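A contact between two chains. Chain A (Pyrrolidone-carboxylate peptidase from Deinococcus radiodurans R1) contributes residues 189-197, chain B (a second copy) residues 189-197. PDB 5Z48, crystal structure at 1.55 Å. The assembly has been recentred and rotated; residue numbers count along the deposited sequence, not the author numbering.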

# COMPACT_ATOMS: atom_id res chain seq x y z
N LEU A 189 10.01 3.76 1.58
CA LEU A 189 9.14 4.68 2.28
C LEU A 189 8.82 5.89 1.42
O LEU A 189 9.73 6.48 0.81
CB LEU A 189 9.81 5.19 3.57
CG LEU A 189 9.99 4.17 4.69
CD1 LEU A 189 10.75 4.85 5.81
CD2 LEU A 189 8.60 3.62 5.16
N PRO A 190 7.57 6.34 1.39
CA PRO A 190 7.32 7.74 1.03
C PRO A 190 8.17 8.64 1.92
O PRO A 190 8.41 8.34 3.09
CB PRO A 190 5.82 7.93 1.30
CG PRO A 190 5.22 6.55 1.27
CD PRO A 190 6.35 5.66 1.85
N TYR A 191 8.63 9.75 1.36
CA TYR A 191 9.42 10.69 2.13
C TYR A 191 9.25 12.11 1.59
O TYR A 191 8.70 12.33 0.51
CB TYR A 191 10.91 10.29 2.11
CG TYR A 191 11.65 10.69 0.85
CD1 TYR A 191 11.52 9.94 -0.33
CD2 TYR A 191 12.47 11.80 0.84
CE1 TYR A 191 12.17 10.34 -1.51
CE2 TYR A 191 13.13 12.20 -0.33
CZ TYR A 191 12.99 11.46 -1.49
OH TYR A 191 13.63 11.88 -2.63
N LEU A 192 9.73 13.07 2.36
CA LEU A 192 9.78 14.44 1.92
C LEU A 192 11.14 14.99 2.31
O LEU A 192 11.67 14.65 3.38
CB LEU A 192 8.67 15.31 2.55
CG LEU A 192 7.26 14.90 2.14
CD1 LEU A 192 6.21 15.65 2.98
CD2 LEU A 192 7.04 15.17 0.70
N PRO A 193 11.72 15.89 1.51
CA PRO A 193 12.91 16.58 1.99
C PRO A 193 12.61 17.30 3.30
O PRO A 193 11.49 17.81 3.50
CB PRO A 193 13.23 17.58 0.87
CG PRO A 193 12.63 16.90 -0.38
CD PRO A 193 11.35 16.30 0.15
N GLN A 194 13.63 17.37 4.16
CA GLN A 194 13.39 18.02 5.45
C GLN A 194 12.85 19.44 5.28
O GLN A 194 12.00 19.88 6.07
CB GLN A 194 14.68 18.02 6.28
CG GLN A 194 14.47 18.68 7.64
CD GLN A 194 13.53 17.87 8.51
OE1 GLN A 194 13.71 16.64 8.64
NE2 GLN A 194 12.55 18.55 9.14
N SER A 195 13.30 20.18 4.26
CA SER A 195 12.84 21.57 4.15
C SER A 195 11.34 21.64 3.91
O SER A 195 10.70 22.60 4.35
CB SER A 195 13.59 22.31 3.06
OG SER A 195 13.54 21.62 1.82
N GLU A 196 10.77 20.64 3.21
CA GLU A 196 9.32 20.58 3.01
C GLU A 196 8.60 20.28 4.32
O GLU A 196 7.58 20.91 4.63
CB GLU A 196 8.99 19.53 1.95
CG GLU A 196 7.48 19.27 1.74
CD GLU A 196 6.75 20.31 0.91
OE1 GLU A 196 7.29 21.42 0.62
OE2 GLU A 196 5.61 20.01 0.49
N ILE A 197 9.14 19.35 5.11
CA ILE A 197 8.57 19.01 6.42
C ILE A 197 8.59 20.22 7.34
O ILE A 197 7.59 20.55 7.98
CB ILE A 197 9.32 17.83 7.04
CG1 ILE A 197 9.09 16.60 6.15
CG2 ILE A 197 8.83 17.53 8.47
CD1 ILE A 197 9.92 15.37 6.54
N LEU B 189 -1.43 10.47 -2.53
CA LEU B 189 -0.24 10.04 -3.26
C LEU B 189 1.02 10.38 -2.48
O LEU B 189 1.14 11.50 -1.97
CB LEU B 189 -0.15 10.74 -4.62
CG LEU B 189 -1.21 10.36 -5.67
CD1 LEU B 189 -0.99 11.28 -6.87
CD2 LEU B 189 -1.06 8.86 -6.04
N PRO B 190 2.01 9.50 -2.41
CA PRO B 190 3.37 9.96 -2.15
C PRO B 190 3.74 11.03 -3.16
O PRO B 190 3.35 10.98 -4.34
CB PRO B 190 4.23 8.70 -2.33
CG PRO B 190 3.28 7.53 -2.16
CD PRO B 190 1.97 8.07 -2.76
N TYR B 191 4.53 12.02 -2.72
CA TYR B 191 4.94 13.08 -3.62
C TYR B 191 6.30 13.62 -3.20
O TYR B 191 6.80 13.29 -2.13
CB TYR B 191 3.90 14.22 -3.65
CG TYR B 191 3.99 15.16 -2.44
CD1 TYR B 191 3.45 14.79 -1.20
CD2 TYR B 191 4.62 16.39 -2.56
CE1 TYR B 191 3.55 15.65 -0.10
CE2 TYR B 191 4.73 17.25 -1.46
CZ TYR B 191 4.20 16.88 -0.25
OH TYR B 191 4.34 17.76 0.81
N LEU B 192 6.91 14.41 -4.07
CA LEU B 192 8.15 15.12 -3.75
C LEU B 192 8.01 16.54 -4.26
O LEU B 192 7.39 16.75 -5.30
CB LEU B 192 9.38 14.49 -4.42
CG LEU B 192 9.64 13.10 -3.90
CD1 LEU B 192 10.74 12.50 -4.76
CD2 LEU B 192 10.05 13.15 -2.44
N PRO B 193 8.55 17.54 -3.56
CA PRO B 193 8.58 18.88 -4.16
C PRO B 193 9.28 18.82 -5.50
O PRO B 193 10.22 18.05 -5.70
CB PRO B 193 9.39 19.71 -3.16
CG PRO B 193 9.21 18.94 -1.82
CD PRO B 193 9.26 17.51 -2.27
N GLN B 194 8.84 19.69 -6.42
CA GLN B 194 9.44 19.67 -7.75
C GLN B 194 10.96 19.85 -7.70
O GLN B 194 11.69 19.26 -8.50
CB GLN B 194 8.80 20.74 -8.65
CG GLN B 194 9.39 20.73 -10.06
CD GLN B 194 9.05 19.43 -10.79
OE1 GLN B 194 7.90 19.02 -10.80
NE2 GLN B 194 10.07 18.80 -11.40
N SER B 195 11.46 20.68 -6.76
CA SER B 195 12.91 20.91 -6.73
C SER B 195 13.68 19.63 -6.41
O SER B 195 14.80 19.46 -6.90
CB SER B 195 13.27 22.00 -5.73
OG SER B 195 12.78 21.75 -4.42
N GLU B 196 13.11 18.75 -5.60
CA GLU B 196 13.75 17.45 -5.34
C GLU B 196 13.75 16.57 -6.58
O GLU B 196 14.75 15.90 -6.88
CB GLU B 196 13.03 16.79 -4.17
CG GLU B 196 13.48 15.32 -3.87
CD GLU B 196 14.79 15.21 -3.12
OE1 GLU B 196 15.52 16.24 -2.97
OE2 GLU B 196 15.10 14.10 -2.58
N ILE B 197 12.63 16.53 -7.31
CA ILE B 197 12.53 15.75 -8.55
C ILE B 197 13.53 16.25 -9.57
O ILE B 197 14.28 15.46 -10.17
CB ILE B 197 11.09 15.80 -9.09
CG1 ILE B 197 10.14 15.10 -8.11
CG2 ILE B 197 11.00 15.15 -10.47
CD1 ILE B 197 8.63 15.32 -8.42

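Two copies of the same segment pack against each other with near-perfect twofold symmetry, so each contact between unlike residues appears twice, while those between like residues occur once, along the axis. The pairing buries 483 Å² in all. Along this middle line Pro A190 meets Pro B190, CB to CB at 4.0 Å, and Pro A193 meets Pro B193, CD to CD at 3.4 Å; these compact rings meet directly. Between them the carbonyl oxygens Tyr A191 O and Tyr B191 O lie 3.4 Å apart, two acceptors that do not bond to each other; both hydrogen bonds across the contact are made by side chains.

One clear bump is a leucine methyl. Leu B192 CD2 sits over one face of the Tyr A191 ring, 3.7 Å from its centroid and 20° off the normal, a CH-pi contact; the same methyl lies 3.3 Å from Tyr A191 O, so it fills the hollow between ring and backbone carbonyl. Leu A192 CD2 fills the matching hollow on Tyr B191, 3.4 Å from Tyr B191 O. Each leucine is m, t, and its CA-to-CB bond points sideways, yet its end comes nearer the partner.

Each tyrosine, with chi1 in p, also leaves its backbone sideways and reaches across to a glutamate on the first turn of the partner's helix. Tyr A191 OH donates to Glu B196 OE2 at 2.7 Å, and Tyr B191 OH to Glu A196 OE2 at 2.6 Å. The carboxylate oxygen lies at the ring edge, near its plane, leaving the face to the leucine. In these largely buried surroundings the phenol offers a long flat surface ending in a donor, and the glutamate a matching acceptor. The glutamate stem packs too: Glu B196 CB lies 3.8 Å from Pro A193 CG, the proline at the N-cap position of chain A's helix.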